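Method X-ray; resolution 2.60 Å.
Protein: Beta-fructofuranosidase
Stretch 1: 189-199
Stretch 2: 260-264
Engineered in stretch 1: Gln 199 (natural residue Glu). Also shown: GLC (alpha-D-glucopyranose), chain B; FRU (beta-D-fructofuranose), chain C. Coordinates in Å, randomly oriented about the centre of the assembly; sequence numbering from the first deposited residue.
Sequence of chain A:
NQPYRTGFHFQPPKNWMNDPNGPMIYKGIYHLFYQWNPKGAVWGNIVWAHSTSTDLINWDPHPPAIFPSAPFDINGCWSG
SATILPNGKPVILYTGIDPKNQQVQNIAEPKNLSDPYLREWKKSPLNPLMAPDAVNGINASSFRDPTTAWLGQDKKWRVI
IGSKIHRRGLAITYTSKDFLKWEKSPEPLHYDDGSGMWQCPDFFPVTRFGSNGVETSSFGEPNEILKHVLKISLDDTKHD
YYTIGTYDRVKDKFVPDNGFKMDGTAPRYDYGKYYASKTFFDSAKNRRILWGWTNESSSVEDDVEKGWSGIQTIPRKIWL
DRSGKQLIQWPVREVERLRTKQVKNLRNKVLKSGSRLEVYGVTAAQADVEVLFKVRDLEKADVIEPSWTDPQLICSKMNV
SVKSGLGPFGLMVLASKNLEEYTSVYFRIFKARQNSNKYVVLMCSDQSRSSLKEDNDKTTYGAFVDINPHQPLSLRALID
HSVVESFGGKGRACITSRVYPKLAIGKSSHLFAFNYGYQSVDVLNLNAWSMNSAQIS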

# COMPACT_ATOMS: atom_id res chain seq x y z
N LEU A 189 -14.65 -10.06 -14.75
CA LEU A 189 -13.82 -9.15 -15.52
C LEU A 189 -12.56 -9.91 -15.91
O LEU A 189 -12.07 -9.79 -17.03
N HIS A 190 -12.04 -10.68 -14.96
CA HIS A 190 -10.85 -11.50 -15.17
C HIS A 190 -10.82 -12.61 -14.13
O HIS A 190 -11.77 -12.79 -13.39
N TYR A 191 -9.72 -13.37 -14.10
CA TYR A 191 -9.56 -14.46 -13.15
C TYR A 191 -8.18 -15.08 -13.39
O TYR A 191 -7.54 -14.80 -14.40
N ASP A 192 -7.73 -15.91 -12.46
CA ASP A 192 -6.44 -16.57 -12.57
C ASP A 192 -6.51 -17.91 -11.83
O ASP A 192 -7.06 -17.98 -10.73
N ASP A 193 -5.98 -18.97 -12.43
CA ASP A 193 -5.99 -20.30 -11.80
C ASP A 193 -4.74 -20.52 -10.96
O ASP A 193 -3.65 -20.09 -11.34
N GLY A 194 -4.91 -21.20 -9.83
CA GLY A 194 -3.80 -21.44 -8.94
C GLY A 194 -3.99 -20.59 -7.70
O GLY A 194 -4.23 -21.11 -6.62
N SER A 195 -3.89 -19.27 -7.86
CA SER A 195 -4.06 -18.34 -6.76
C SER A 195 -5.41 -18.54 -6.10
O SER A 195 -6.43 -18.69 -6.77
N GLY A 196 -5.43 -18.54 -4.77
CA GLY A 196 -6.69 -18.74 -4.08
C GLY A 196 -7.67 -17.61 -4.31
O GLY A 196 -7.75 -17.02 -5.40
N MET A 197 -8.43 -17.33 -3.26
CA MET A 197 -9.44 -16.28 -3.23
C MET A 197 -8.85 -14.95 -3.68
O MET A 197 -7.65 -14.70 -3.53
N TRP A 198 -9.71 -14.10 -4.23
CA TRP A 198 -9.30 -12.77 -4.66
C TRP A 198 -9.97 -11.79 -3.72
O TRP A 198 -11.20 -11.73 -3.65
N GLN A 199 -9.17 -11.00 -3.00
CA GLN A 199 -9.71 -10.02 -2.07
C GLN A 199 -9.45 -8.59 -2.45
O GLN A 199 -8.68 -8.32 -3.36
N PHE A 260 0.93 -11.27 -19.04
CA PHE A 260 1.04 -10.96 -17.62
C PHE A 260 -0.22 -11.34 -16.83
O PHE A 260 -1.25 -10.66 -16.91
N LYS A 261 -0.12 -12.43 -16.06
CA LYS A 261 -1.22 -12.92 -15.23
C LYS A 261 -1.26 -12.13 -13.92
O LYS A 261 -0.39 -11.29 -13.67
N MET A 262 -2.25 -12.40 -13.08
CA MET A 262 -2.34 -11.70 -11.80
C MET A 262 -1.53 -12.35 -10.67
O MET A 262 -1.47 -11.82 -9.56
N ASP A 263 -0.89 -13.48 -10.97
CA ASP A 263 -0.06 -14.21 -10.01
C ASP A 263 0.95 -15.09 -10.73
O ASP A 263 0.58 -15.98 -11.51
N GLY A 264 2.23 -14.85 -10.46
CA GLY A 264 3.29 -15.63 -11.09
C GLY A 264 4.39 -14.68 -11.52
O GLY A 264 5.58 -14.99 -11.43

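The contact between the two stretches is small, burying 356 Å² in all, and centres on Asp 192, whose side chain (chi1 m) points toward the second stretch. Its OD2 accepts a hydrogen bond from the backbone N of Met 262 at 2.6 Å, tying the carboxylate to the loop's main chain. The same OD2 forms a long salt bridge with Lys 261 NZ, 3.8 Å away; the lysine leaves its backbone sideways, and three successive m torsions bring its end back to the carboxylate.

Asp 263 (chi1 p) also points inward, which sets its OD1 only 3.2 Å from Asp 192 OD2, a close approach of like charges. Ser 195 (chi1 p) meets the same oxygen: its OG donates a weak hydrogen bond to Asp 263 OD1 at 3.2 Å and accepts another weak one from Trp 198 NE1 at 3.5 Å. Water 1 donates weakly to Asp 192 OD1 (3.5 Å) and Phe 260 O (3.3 Å), bridging the stretches.

The apolar contacts converge on Met 262 (chi1 m). Its SD lies 3.4 Å from Trp 198 CH2, oblique to the indole, while its CG sits 3.9 Å from CD2 of His 190 (chi1 t).

Away from this contact, the engineered Gln 199 accepts hydrogen bonds at OE1 from GLC O2 (2.7 Å) and FRU O1 (2.9 Å).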

# COMPACT_ATOMS: atom_id res chain seq x y z
CB LEU A 189 -13.45 -7.93 -14.68
CG LEU A 189 -12.63 -6.91 -15.45
CD1 LEU A 189 -13.53 -5.80 -15.99
CD2 LEU A 189 -11.59 -6.34 -14.54
CB HIS A 190 -9.57 -10.65 -15.06
CG HIS A 190 -8.35 -11.33 -15.59
ND1 HIS A 190 -8.18 -11.60 -16.93
CD2 HIS A 190 -7.28 -11.85 -14.96
CE1 HIS A 190 -7.05 -12.28 -17.10
NE2 HIS A 190 -6.49 -12.45 -15.92
CB TYR A 191 -10.64 -15.53 -13.37
CG TYR A 191 -10.49 -16.31 -14.67
CD1 TYR A 191 -9.63 -17.42 -14.75
CD2 TYR A 191 -11.15 -15.91 -15.83
CE1 TYR A 191 -9.43 -18.09 -15.96
CE2 TYR A 191 -10.95 -16.58 -17.04
CZ TYR A 191 -10.10 -17.66 -17.09
OH TYR A 191 -9.89 -18.31 -18.29
CB ASP A 192 -5.33 -15.68 -11.96
CG ASP A 192 -4.86 -14.57 -12.91
OD1 ASP A 192 -5.66 -13.68 -13.26
OD2 ASP A 192 -3.68 -14.60 -13.31
CB ASP A 193 -6.11 -21.41 -12.86
CG ASP A 193 -7.51 -22.02 -12.92
OD1 ASP A 193 -7.95 -22.39 -14.03
OD2 ASP A 193 -8.16 -22.13 -11.86
CB SER A 195 -3.97 -16.90 -7.27
OG SER A 195 -4.99 -16.64 -8.21
CB MET A 197 -9.97 -16.13 -1.80
CG MET A 197 -10.88 -14.94 -1.57
SD MET A 197 -12.55 -15.25 -2.07
CE MET A 197 -13.35 -13.72 -1.63
CB TRP A 198 -9.78 -12.48 -6.07
CG TRP A 198 -8.82 -12.88 -7.14
CD1 TRP A 198 -7.88 -13.86 -7.08
CD2 TRP A 198 -8.81 -12.37 -8.47
NE1 TRP A 198 -7.28 -14.00 -8.31
CE2 TRP A 198 -7.83 -13.10 -9.18
CE3 TRP A 198 -9.53 -11.38 -9.14
CZ2 TRP A 198 -7.56 -12.86 -10.53
CZ3 TRP A 198 -9.26 -11.15 -10.49
CH2 TRP A 198 -8.28 -11.89 -11.17
CB GLN A 199 -9.18 -10.25 -0.65
CG GLN A 199 -9.92 -11.33 0.09
CD GLN A 199 -9.00 -12.14 0.95
OE1 GLN A 199 -8.44 -11.62 1.92
NE2 GLN A 199 -8.81 -13.42 0.59
CB PHE A 260 1.37 -9.47 -17.41
CG PHE A 260 2.85 -9.16 -17.39
CD1 PHE A 260 3.69 -9.75 -16.45
CD2 PHE A 260 3.42 -8.29 -18.32
CE1 PHE A 260 5.07 -9.47 -16.42
CE2 PHE A 260 4.79 -8.00 -18.30
CZ PHE A 260 5.62 -8.60 -17.35
CB LYS A 261 -1.05 -14.41 -14.92
CG LYS A 261 -1.15 -15.34 -16.12
CD LYS A 261 -2.59 -15.48 -16.63
CE LYS A 261 -3.43 -16.40 -15.75
NZ LYS A 261 -4.79 -16.63 -16.32
CB MET A 262 -3.81 -11.56 -11.40
CG MET A 262 -4.60 -10.66 -12.33
SD MET A 262 -5.79 -9.64 -11.42
CE MET A 262 -4.66 -8.88 -10.19
CB ASP A 263 -0.93 -15.08 -9.10
CG ASP A 263 -2.02 -15.80 -9.86
OD1 ASP A 263 -3.02 -15.13 -10.22
OD2 ASP A 263 -1.89 -17.02 -10.10
C1 GLC B . -8.81 -11.31 5.03
C2 GLC B . -9.23 -12.77 4.72
C3 GLC B . -9.86 -13.46 5.93
C4 GLC B . -8.82 -13.43 7.05
C5 GLC B . -8.44 -11.97 7.38
C6 GLC B . -7.38 -11.84 8.48
O2 GLC B . -10.14 -12.77 3.61
O3 GLC B . -10.22 -14.81 5.62
O4 GLC B . -9.36 -14.08 8.20
O5 GLC B . -7.92 -11.29 6.21
O6 GLC B . -6.22 -12.62 8.14
C1 FRU C . -8.65 -8.43 4.38
C2 FRU C . -9.98 -9.04 4.85
C3 FRU C . -11.11 -8.74 3.84
C4 FRU C . -12.34 -8.64 4.70
C5 FRU C . -11.75 -8.09 6.00
C6 FRU C . -12.32 -8.73 7.26
O1 FRU C . -8.19 -9.04 3.19
O2 FRU C . -10.01 -10.48 5.18
O3 FRU C . -11.28 -9.75 2.85
O4 FRU C . -13.31 -7.75 4.15
O5 FRU C . -10.35 -8.35 6.00
O6 FRU C . -13.65 -8.29 7.41
O HOH W 1 -4.09 -11.37 -15.29